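Local coordinates for ABC transporter (Caldanaerobius, PDB 4G68), which probably captures xylan-derived oligosaccharides outside the cell as the solute-binding component of an ABC transporter, at residues A[63-67]-A[355-359]. Coordinates in Å, arbitrary orientation, origin at the centre of the assembly. Numbering follows the deposited sequence.
Sequences ITLTF and YKDEA
At the edge of one lobe of a two-lobed periplasmic-binding-protein fold, the start of strand 64-69 packs against the first turn of helix 356-377. Residues 64-67 are extended, whereas Lys356 to Ala359 are helical after Tyr355 at the N-cap; Ala359 N donates to Tyr355 O at 2.8 Å, closing that turn. The CA atoms of Leu65 and Ala359 come nearest, 6.8 Å apart.

Tyr355 gives up the most surface. Its chi1 of -46° (m) and chi2 of -66° put one ring face against Ile63 CG2, 3.9 Å from the ring centroid and only 12° off the normal, a CH-pi contact. With chi1 -81° (m) and chi2 -29°, between wells, Ile63 also brings CD1 to Tyr355 CE1 at 3.3 Å. A branched aliphatic side chain suits this place because one methyl covers the ring face while another touches CE1. The CA-CB bond of Leu65 (m,t) points sideways, but the side-chain end comes nearer the helix: CD2 lies 3.9 Å from Tyr355 CB and 4.0 Å from Ala359 CB, and CD1 is 3.9 Å from Glu358 O. The small Ala359 lets strand and helix approach closely, and Leu65 also touches Ala362 one turn on.

Strand 64-69 pairs in parallel with both 95-100 and 122-126, so this is helix-on-sheet packing of an alpha/beta lobe, away from the glycan pocket. Water 1 accepts from Thr64 N at 2.9 Å and makes a weak 3.3 Å bond to Tyr355 OH. The direct contact is thus mainly apolar, its polar link a single water at the margin.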
ATOM      1  N   ILE A  63      24.662  23.963   2.935  1.00 14.34           N
ATOM      2  CA  ILE A  63      24.427  22.692   2.189  1.00 14.80           C
ATOM      3  C   ILE A  63      22.924  22.612   1.903  1.00 12.55           C
ATOM      4  O   ILE A  63      22.091  23.003   2.770  1.00 10.95           O
ATOM      5  CB  ILE A  63      25.013  21.518   3.097  1.00 17.48           C
ATOM      6  CG1 ILE A  63      26.539  21.398   2.923  1.00 18.85           C
ATOM      7  CG2 ILE A  63      24.341  20.144   3.064  1.00 19.15           C
ATOM      8  CD1 ILE A  63      27.036  21.830   1.589  1.00 24.03           C
ATOM      9  N   THR A  64      22.570  22.120   0.702  1.00 11.94           N
ATOM     10  CA  THR A  64      21.190  21.835   0.386  1.00 11.81           C
ATOM     11  C   THR A  64      21.023  20.377  -0.066  1.00 11.62           C
ATOM     12  O   THR A  64      21.546  19.935  -1.098  1.00 13.41           O
ATOM     13  CB  THR A  64      20.548  22.816  -0.631  1.00 15.07           C
ATOM     14  OG1 THR A  64      20.591  24.174  -0.091  1.00 16.43           O
ATOM     15  CG2 THR A  64      19.064  22.430  -0.815  1.00 13.95           C
ATOM     16  N   LEU A  65      20.238  19.647   0.708  1.00 10.31           N
ATOM     17  CA  LEU A  65      19.908  18.262   0.404  1.00  8.50           C
ATOM     18  C   LEU A  65      18.639  18.224  -0.466  1.00  8.57           C
ATOM     19  O   LEU A  65      17.663  18.934  -0.208  1.00  8.56           O
ATOM     20  CB  LEU A  65      19.545  17.566   1.727  1.00  9.07           C
ATOM     21  CG  LEU A  65      20.652  17.426   2.802  1.00  9.84           C
ATOM     22  CD1 LEU A  65      19.971  16.950   4.073  1.00  8.32           C
ATOM     23  CD2 LEU A  65      21.758  16.499   2.375  1.00  9.28           C
ATOM     24  N   THR A  66      18.603  17.323  -1.437  1.00  7.72           N
ATOM     25  CA  THR A  66      17.337  17.078  -2.130  1.00  7.52           C
ATOM     26  C   THR A  66      16.601  15.856  -1.537  1.00  6.63           C
ATOM     27  O   THR A  66      17.250  14.879  -1.091  1.00  5.90           O
ATOM     28  CB  THR A  66      17.600  16.704  -3.591  1.00  7.21           C
ATOM     29  OG1 THR A  66      18.629  15.689  -3.700  1.00  7.69           O
ATOM     30  CG2 THR A  66      18.102  17.959  -4.344  1.00  8.72           C
ATOM     31  N   PHE A  67      15.276  15.950  -1.571  1.00  6.26           N
ATOM     32  CA  PHE A  67      14.347  14.901  -1.034  1.00  6.10           C
ATOM     33  C   PHE A  67      13.199  14.731  -1.995  1.00  5.94           C
ATOM     34  O   PHE A  67      12.490  15.705  -2.297  1.00  5.63           O
ATOM     35  CB  PHE A  67      13.804  15.358   0.313  1.00  6.48           C
ATOM     36  CG  PHE A  67      12.677  14.530   0.887  1.00  6.05           C
ATOM     37  CD1 PHE A  67      12.752  13.118   0.901  1.00  6.19           C
ATOM     38  CD2 PHE A  67      11.637  15.168   1.546  1.00  6.30           C
ATOM     39  CE1 PHE A  67      11.763  12.349   1.508  1.00  7.02           C
ATOM     40  CE2 PHE A  67      10.592  14.401   2.143  1.00  6.73           C
ATOM     41  CZ  PHE A  67      10.670  12.989   2.117  1.00  6.53           C
ATOM     42  N   TYR A 355      26.805  14.472   0.951  1.00 11.53           N
ATOM     43  CA  TYR A 355      26.594  14.866   2.350  1.00 11.25           C
ATOM     44  C   TYR A 355      25.901  13.728   3.118  1.00 10.45           C
ATOM     45  O   TYR A 355      24.801  13.939   3.613  1.00  9.41           O
ATOM     46  CB  TYR A 355      25.668  16.054   2.388  1.00 13.03           C
ATOM     47  CG  TYR A 355      26.041  17.124   1.386  1.00 16.16           C
ATOM     48  CD1 TYR A 355      27.233  17.825   1.518  1.00 18.74           C
ATOM     49  CD2 TYR A 355      25.233  17.380   0.308  1.00 18.14           C
ATOM     50  CE1 TYR A 355      27.597  18.789   0.582  1.00 18.89           C
ATOM     51  CE2 TYR A 355      25.587  18.366  -0.620  1.00 21.63           C
ATOM     52  CZ  TYR A 355      26.753  19.057  -0.446  1.00 20.27           C
ATOM     53  OH  TYR A 355      27.112  20.014  -1.404  1.00 25.12           O
ATOM     54  N   LYS A 356      26.559  12.566   3.164  1.00 10.19           N
ATOM     55  CA  LYS A 356      26.018  11.347   3.780  1.00 11.49           C
ATOM     56  C   LYS A 356      25.561  11.494   5.214  1.00 10.57           C
ATOM     57  O   LYS A 356      24.457  11.188   5.535  1.00  9.79           O
ATOM     58  CB  LYS A 356      27.035  10.199   3.663  1.00 11.77           C
ATOM     59  CG  LYS A 356      27.228   9.711   2.216  1.00 13.90           C
ATOM     60  CD  LYS A 356      28.510   8.893   2.145  1.00 13.50           C
ATOM     61  CE  LYS A 356      28.773   8.417   0.681  1.00 16.90           C
ATOM     62  NZ  LYS A 356      29.169   9.622  -0.184  1.00 15.31           N
ATOM     63  N   ASP A 357      26.424  12.018   6.091  1.00 10.84           N
ATOM     64  CA  ASP A 357      26.012  12.180   7.468  1.00 11.06           C
ATOM     65  C   ASP A 357      24.799  13.124   7.643  1.00 10.33           C
ATOM     66  O   ASP A 357      23.894  12.813   8.437  1.00  8.94           O
ATOM     67  CB  ASP A 357      27.153  12.724   8.318  1.00 12.84           C
ATOM     68  CG  ASP A 357      28.315  11.752   8.479  1.00 15.34           C
ATOM     69  OD1 ASP A 357      28.253  10.562   8.104  1.00 14.39           O
ATOM     70  OD2 ASP A 357      29.396  12.275   8.940  1.00 17.19           O
ATOM     71  N   GLU A 358      24.776  14.270   6.910  1.00  8.78           N
ATOM     72  CA  GLU A 358      23.645  15.178   7.030  1.00  9.82           C
ATOM     73  C   GLU A 358      22.406  14.561   6.439  1.00  7.73           C
ATOM     74  O   GLU A 358      21.312  14.702   6.993  1.00  6.65           O
ATOM     75  CB  GLU A 358      23.928  16.529   6.352  1.00 11.31           C
ATOM     76  CG  GLU A 358      25.157  17.174   6.984  1.00 14.74           C
ATOM     77  CD  GLU A 358      26.556  16.786   6.395  1.00 21.36           C
ATOM     78  OE1 GLU A 358      26.880  15.728   5.660  1.00 18.78           O
ATOM     79  OE2 GLU A 358      27.448  17.606   6.783  1.00 23.27           O
ATOM     80  N   ALA A 359      22.603  13.823   5.374  1.00  7.55           N
ATOM     81  CA  ALA A 359      21.445  13.232   4.714  1.00  7.52           C
ATOM     82  C   ALA A 359      20.828  12.168   5.623  1.00  7.03           C
ATOM     83  O   ALA A 359      19.632  12.030   5.673  1.00  6.09           O
ATOM     84  CB  ALA A 359      21.852  12.605   3.384  1.00  7.87           C
TER
HETATM   85  O   HOH W   1      24.534  22.093  -1.371  1.00 22.17           O